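Geranyltranstransferase (Campylobacter jejuni, PDB 3NPK) probably makes farnesyl diphosphate by head-to-tail condensation of geranyl diphosphate with isopentenyl diphosphate. Local coordinates at residues Ala44-Ser49 with Arg177-Ala182. Numbering follows the deposited sequence.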
loop_
_atom_site.group_PDB
_atom_site.type_symbol
_atom_site.label_atom_id
_atom_site.label_comp_id
_atom_site.label_asym_id
_atom_site.label_seq_id
_atom_site.Cartn_x
_atom_site.Cartn_y
_atom_site.Cartn_z
ATOM N N ALA A 44 6.964 -1.812 16.088
ATOM C CA ALA A 44 8.302 -2.343 15.813
ATOM C C ALA A 44 8.858 -3.101 17.018
ATOM O O ALA A 44 9.399 -4.203 16.877
ATOM C CB ALA A 44 9.258 -1.207 15.430
ATOM N N GLN A 45 8.738 -2.513 18.203
ATOM C CA GLN A 45 9.317 -3.125 19.402
ATOM C C GLN A 45 8.629 -4.422 19.824
ATOM O O GLN A 45 9.293 -5.352 20.318
ATOM C CB GLN A 45 9.391 -2.131 20.561
ATOM C CG GLN A 45 10.346 -0.952 20.273
ATOM C CD GLN A 45 11.727 -1.440 19.869
ATOM O OE1 GLN A 45 12.205 -2.451 20.376
ATOM N NE2 GLN A 45 12.365 -0.737 18.943
ATOM N N LEU A 46 7.315 -4.510 19.626
ATOM C CA LEU A 46 6.621 -5.779 19.868
ATOM C C LEU A 46 7.184 -6.873 18.972
ATOM O O LEU A 46 7.488 -7.974 19.437
ATOM C CB LEU A 46 5.121 -5.638 19.618
ATOM C CG LEU A 46 4.333 -4.829 20.652
ATOM C CD1 LEU A 46 2.929 -4.654 20.117
ATOM C CD2 LEU A 46 4.331 -5.529 22.010
ATOM N N LEU A 47 7.347 -6.568 17.686
ATOM C CA LEU A 47 7.850 -7.558 16.742
ATOM C C LEU A 47 9.271 -7.970 17.123
ATOM O O LEU A 47 9.598 -9.167 17.170
ATOM C CB LEU A 47 7.823 -6.997 15.314
ATOM C CG LEU A 47 8.354 -7.948 14.233
ATOM C CD1 LEU A 47 7.653 -7.718 12.906
ATOM C CD2 LEU A 47 9.876 -7.839 14.031
ATOM N N LEU A 48 10.128 -6.986 17.381
ATOM C CA LEU A 48 11.535 -7.285 17.653
ATOM C C LEU A 48 11.696 -8.035 18.973
ATOM O O LEU A 48 12.617 -8.842 19.122
ATOM C CB LEU A 48 12.367 -6.000 17.659
ATOM C CG LEU A 48 12.434 -5.286 16.304
ATOM C CD1 LEU A 48 13.020 -3.880 16.480
ATOM C CD2 LEU A 48 13.251 -6.121 15.305
ATOM N N SER A 49 10.799 -7.789 19.926
ATOM C CA SER A 49 10.862 -8.478 21.218
ATOM C C SER A 49 10.577 -9.961 21.011
ATOM O O SER A 49 11.272 -10.828 21.573
ATOM C CB SER A 49 9.845 -7.896 22.210
ATOM O OG SER A 49 10.158 -6.558 22.585
ATOM N N ARG A 177 -5.854 -4.697 15.395
ATOM C CA ARG A 177 -5.378 -5.698 14.445
ATOM C C ARG A 177 -3.927 -5.478 14.029
ATOM O O ARG A 177 -3.188 -6.434 13.874
ATOM C CB ARG A 177 -6.323 -5.852 13.243
ATOM C CG ARG A 177 -7.519 -6.773 13.587
ATOM C CD ARG A 177 -8.376 -7.147 12.396
ATOM N NE ARG A 177 -9.469 -8.016 12.823
ATOM C CZ ARG A 177 -10.283 -8.677 12.006
ATOM N NH1 ARG A 177 -10.156 -8.573 10.693
ATOM N NH2 ARG A 177 -11.222 -9.456 12.521
ATOM N N LEU A 178 -3.507 -4.223 13.874
ATOM C CA LEU A 178 -2.117 -3.950 13.506
ATOM C C LEU A 178 -1.144 -4.266 14.658
ATOM O O LEU A 178 -0.021 -4.728 14.423
ATOM C CB LEU A 178 -1.946 -2.502 13.024
ATOM C CG LEU A 178 -0.584 -2.218 12.364
ATOM C CD1 LEU A 178 -0.366 -3.076 11.141
ATOM C CD2 LEU A 178 -0.449 -0.746 12.004
ATOM N N ILE A 179 -1.574 -4.030 15.901
ATOM C CA ILE A 179 -0.791 -4.423 17.080
ATOM C C ILE A 179 -0.653 -5.951 17.158
ATOM O O ILE A 179 0.452 -6.487 17.349
ATOM C CB ILE A 179 -1.410 -3.834 18.375
ATOM C CG1 ILE A 179 -1.212 -2.313 18.378
ATOM C CG2 ILE A 179 -0.797 -4.455 19.619
ATOM C CD1 ILE A 179 -2.077 -1.563 19.356
ATOM N N ALA A 180 -1.763 -6.653 16.981
ATOM C CA ALA A 180 -1.740 -8.119 16.910
ATOM C C ALA A 180 -0.839 -8.604 15.766
ATOM O O ALA A 180 -0.079 -9.579 15.906
ATOM C CB ALA A 180 -3.169 -8.659 16.733
ATOM N N ALA A 181 -0.916 -7.926 14.628
ATOM C CA ALA A 181 -0.082 -8.297 13.484
ATOM C C ALA A 181 1.408 -8.164 13.804
ATOM O O ALA A 181 2.206 -8.987 13.386
ATOM C CB ALA A 181 -0.433 -7.445 12.260
ATOM N N ALA A 182 1.787 -7.124 14.542
ATOM C CA ALA A 182 3.193 -6.946 14.877
ATOM C C ALA A 182 3.710 -8.153 15.648
ATOM O O ALA A 182 4.790 -8.682 15.358
ATOM C CB ALA A 182 3.377 -5.685 15.693
#
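Leu46 reaches across to Ile179 with one methyl: its CD1 comes within 3.8 Å of Ile179 CG2, the two side chains meeting at a slant. The torsions set this up. Leu46 carries CG opposite its carbonyl carbon (chi1 -72°), while on Ile179 it is the branch methyl CG2 that stands trans to the backbone N and meets the leucine. Between the helices the CB of Ala182 is directed toward helix 42-54 and lies 4.3 Å from Leu46 CB. This small side chain is consistent with the close backbone approach, Leu47 CA and Ala182 CA lying 5.1 Å apart. The axes of the two short segments approach to 8.8 Å and run the same way, 27° apart. Leu47 meets Ala182 through its CB, 3.5 Å from Ala182 O, and its CA makes a bent CA-H...O contact with the same oxygen (124° at the hydrogen). Leu69 of helix 59-80 touches both Leu47 and Ala182, and Leu278 of helix 269-282 packs on Leu46. The contact thus ties helix 42-54 to helix 164-189 inside the all-helical prenyl synthase fold, where the side chain of Ile179 sits about 7 Å from the bound pyrophosphate. No hydrogen bond crosses the interface; cohesion here comes from buried methyl and methylene groups, with at most a slight electrostatic contribution from the bent C-H...O contact.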